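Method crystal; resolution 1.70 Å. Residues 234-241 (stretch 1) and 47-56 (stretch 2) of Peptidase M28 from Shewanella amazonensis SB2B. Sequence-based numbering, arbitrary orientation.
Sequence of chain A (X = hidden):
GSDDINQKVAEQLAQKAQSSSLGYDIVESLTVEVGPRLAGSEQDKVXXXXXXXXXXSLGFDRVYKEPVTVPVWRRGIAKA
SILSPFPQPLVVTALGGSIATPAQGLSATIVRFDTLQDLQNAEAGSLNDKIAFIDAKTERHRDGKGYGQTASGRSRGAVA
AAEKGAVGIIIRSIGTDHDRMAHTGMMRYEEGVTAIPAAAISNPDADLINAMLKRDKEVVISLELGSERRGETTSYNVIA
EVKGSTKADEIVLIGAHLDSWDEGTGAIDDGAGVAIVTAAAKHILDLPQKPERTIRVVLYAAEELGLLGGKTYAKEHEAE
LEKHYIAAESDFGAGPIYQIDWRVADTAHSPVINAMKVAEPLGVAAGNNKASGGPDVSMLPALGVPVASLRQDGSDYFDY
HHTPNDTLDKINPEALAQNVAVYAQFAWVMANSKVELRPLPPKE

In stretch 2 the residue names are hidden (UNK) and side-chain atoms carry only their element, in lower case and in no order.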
# COMPACT_ATOMS: atom_id res chain seq x y z
N THR A 234 -31.72 -11.90 -0.58
CA THR A 234 -32.29 -10.57 -0.32
C THR A 234 -31.30 -9.72 0.48
O THR A 234 -30.78 -10.17 1.49
CB THR A 234 -33.58 -10.71 0.51
OG1 THR A 234 -34.49 -11.58 -0.20
CG2 THR A 234 -34.21 -9.36 0.76
N SER A 235 -31.07 -8.50 -0.01
CA SER A 235 -30.44 -7.44 0.78
C SER A 235 -31.54 -6.37 0.89
O SER A 235 -32.70 -6.60 0.55
CB SER A 235 -29.17 -6.92 0.08
OG SER A 235 -28.46 -5.99 0.90
N TYR A 236 -31.18 -5.20 1.39
CA TYR A 236 -32.13 -4.15 1.66
C TYR A 236 -31.54 -2.76 1.44
O TYR A 236 -30.40 -2.51 1.85
CB TYR A 236 -32.62 -4.21 3.10
CG TYR A 236 -33.34 -5.49 3.41
CD1 TYR A 236 -32.65 -6.62 3.82
CD2 TYR A 236 -34.71 -5.58 3.26
CE1 TYR A 236 -33.32 -7.81 4.06
CE2 TYR A 236 -35.38 -6.75 3.50
CZ TYR A 236 -34.67 -7.86 3.89
OH TYR A 236 -35.33 -9.02 4.15
N ASN A 237 -32.35 -1.91 0.81
CA ASN A 237 -32.18 -0.45 0.88
C ASN A 237 -32.64 -0.04 2.27
O ASN A 237 -33.72 -0.44 2.72
CB ASN A 237 -33.03 0.24 -0.19
CG ASN A 237 -32.53 -0.02 -1.62
OD1 ASN A 237 -31.33 -0.22 -1.85
ND2 ASN A 237 -33.46 0.03 -2.58
N VAL A 238 -31.81 0.74 2.97
CA VAL A 238 -32.12 1.17 4.32
C VAL A 238 -32.42 2.65 4.27
O VAL A 238 -31.64 3.44 3.67
CB VAL A 238 -30.94 0.88 5.27
CG1 VAL A 238 -31.16 1.49 6.69
CG2 VAL A 238 -30.67 -0.62 5.35
N ILE A 239 -33.56 3.03 4.85
CA ILE A 239 -34.10 4.36 4.63
C ILE A 239 -34.39 5.02 5.98
O ILE A 239 -34.94 4.38 6.92
CB ILE A 239 -35.35 4.30 3.76
CG1 ILE A 239 -34.99 3.75 2.35
CG2 ILE A 239 -36.02 5.72 3.72
CD1 ILE A 239 -36.20 3.39 1.47
N ALA A 240 -34.02 6.29 6.06
CA ALA A 240 -34.43 7.16 7.18
C ALA A 240 -34.97 8.46 6.69
O ALA A 240 -34.57 8.98 5.62
CB ALA A 240 -33.27 7.44 8.12
N GLU A 241 -35.88 9.02 7.48
CA GLU A 241 -36.51 10.27 7.11
C GLU A 241 -36.51 11.28 8.24
O GLU A 241 -36.66 10.94 9.41
CB GLU A 241 -37.96 10.02 6.63
CG GLU A 241 -38.05 9.23 5.35
CD GLU A 241 -39.44 8.83 4.92
OE1 GLU A 241 -40.43 9.20 5.59
OE2 GLU A 241 -39.53 8.15 3.88
N UNK A 47 -24.37 -5.28 8.03
CA UNK A 47 -24.36 -3.86 7.68
C UNK A 47 -25.78 -3.28 7.73
O UNK A 47 -26.00 -2.17 8.26
c UNK A 47 -23.73 -3.65 6.31
N UNK A 48 -26.76 -4.04 7.21
CA UNK A 48 -28.15 -3.58 7.26
C UNK A 48 -28.60 -3.39 8.73
O UNK A 48 -29.23 -2.37 9.06
c UNK A 48 -28.79 -4.42 4.94
c UNK A 48 -30.56 -4.33 6.80
c UNK A 48 -29.09 -4.55 6.44
N UNK A 49 -28.31 -4.38 9.59
CA UNK A 49 -28.76 -4.33 10.96
C UNK A 49 -28.06 -3.15 11.65
O UNK A 49 -28.67 -2.39 12.41
o UNK A 49 -29.15 -7.93 11.44
c UNK A 49 -29.46 -6.75 11.22
o UNK A 49 -30.48 -6.41 10.61
c UNK A 49 -28.50 -5.65 11.67
N UNK A 50 -26.79 -2.94 11.29
CA UNK A 50 -26.02 -1.83 11.88
C UNK A 50 -26.67 -0.49 11.51
O UNK A 50 -26.78 0.38 12.35
c UNK A 50 -23.25 3.08 9.74
c UNK A 50 -24.29 0.87 9.58
c UNK A 50 -23.08 -0.30 12.80
c UNK A 50 -24.56 -1.88 11.42
n UNK A 50 -22.57 0.97 12.71
c UNK A 50 -24.04 2.14 9.04
c UNK A 50 -23.81 -0.59 11.70
c UNK A 50 -22.71 2.78 10.96
c UNK A 50 -22.96 1.52 11.51
c UNK A 50 -23.77 0.56 10.86
N UNK A 51 -27.07 -0.37 10.26
CA UNK A 51 -27.60 0.90 9.72
C UNK A 51 -28.96 1.20 10.31
O UNK A 51 -29.23 2.31 10.73
c UNK A 51 -27.64 0.83 8.18
N UNK A 52 -29.80 0.18 10.41
CA UNK A 52 -31.10 0.34 11.07
C UNK A 52 -30.93 0.85 12.52
O UNK A 52 -31.56 1.86 12.95
c UNK A 52 -33.16 -0.91 11.84
c UNK A 52 -32.38 -1.31 9.54
c UNK A 52 -31.92 -0.99 10.98
c UNK A 52 -33.46 -0.35 9.02
N UNK A 53 -30.05 0.19 13.28
CA UNK A 53 -29.83 0.54 14.67
C UNK A 53 -29.26 1.96 14.74
O UNK A 53 -29.65 2.74 15.60
c UNK A 53 -28.86 -0.48 15.36
N UNK A 54 -28.34 2.28 13.83
CA UNK A 54 -27.69 3.57 13.86
C UNK A 54 -28.68 4.66 13.61
O UNK A 54 -28.69 5.68 14.31
c UNK A 54 -24.97 5.12 14.20
c UNK A 54 -26.53 3.62 12.86
c UNK A 54 -25.74 4.94 12.87
c UNK A 54 -23.95 4.02 14.46
n UNK A 54 -23.19 4.26 15.73
N UNK A 55 -29.50 4.47 12.58
CA UNK A 55 -30.47 5.51 12.23
C UNK A 55 -31.51 5.67 13.33
O UNK A 55 -31.89 6.79 13.65
c UNK A 55 -30.09 5.25 9.75
c UNK A 55 -31.11 5.20 10.88
c UNK A 55 -29.62 6.67 9.44
c UNK A 55 -30.59 4.55 8.50
N UNK A 56 -31.95 4.55 13.92
CA UNK A 56 -32.86 4.65 15.06
C UNK A 56 -32.24 5.40 16.23
O UNK A 56 -32.90 6.23 16.89
n UNK A 56 -35.53 0.57 14.32
o UNK A 56 -33.65 0.48 15.53
c UNK A 56 -34.20 2.57 14.51
c UNK A 56 -33.29 3.26 15.51
c UNK A 56 -34.44 1.11 14.83

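Residues 47-56 form part of a helix that runs nearly parallel to the strand 234-241, with the axes 5° apart and 8.8 Å at closest approach. Position 47 carries a single side-chain carbon; its CA-to-CB bond points sideways and it makes no contact with the strand. One carbon alone identifies Ala47.

At position 48 one carbon bears two more, a fork at the first atom and no further extension. One arm lies 4.2 Å from CB of Tyr236 and 4.0 Å from CG2 of Val238, the other 4.0 Å from O of Tyr236. Three carbons branched at CB make this Val48, and these arms are CG1 and CG2, respectively.

Position 49 has two carbons, the second carrying two oxygens. This short carboxylate is Asp49; its CA-to-CB bond points away from the strand, and OD2 is hydrogen-bonded to a residue just outside one of the two stretches. Position 50 shows one carbon leading into fused five- and six-membered rings of eight carbons and one nitrogen, an indole, hence Trp50. It makes no contact with the strand, and its NE1 is hydrogen-bonded elsewhere in the structure.

Position 51 again has one carbon, directed toward the strand, with its CB 3.9 Å from CG1 of Val238: Ala51. At position 52 four carbons fork at the first, one arm being two carbons long. The end of that arm comes within 3.8 Å of CG1 of Val238, although the CA-to-CB bond points sideways. The pattern is that of Ile52, whose m,m rotamer brings CD1 to this contact.

The lone carbon of position 53 is out of reach, giving Ala53. Position 54 has four carbons in a row ending in nitrogen, the chain of Lys54, also without contact. Position 55 has four carbons forked at the second, and one tip reaches both CG1 of Val238, at 3.6 Å, and CB of Ala240, at 4.0 Å. This is Leu55, and the tip is CD1. Position 56 has three carbons, the third bearing one oxygen and one nitrogen: the amide side chain of Gln56, whose CA-to-CB bond points away from the strand and which makes no contact with it.

The contact is apolar packing, with no hydrogen bonds between the stretches. Strand alternation turns Tyr236, Val238 and Ala240 toward the helix, while Asn237 and Ile239 point away. Val238 is the hub, meeting Val48, Ala51, Ile52 and Leu55; Val48 and Leu55, two helical turns apart, extend the packing to Tyr236 and Ala240. The pairing buries 325 Å² in total.

Stretch 2 47-56: AVDWAIAKLQ
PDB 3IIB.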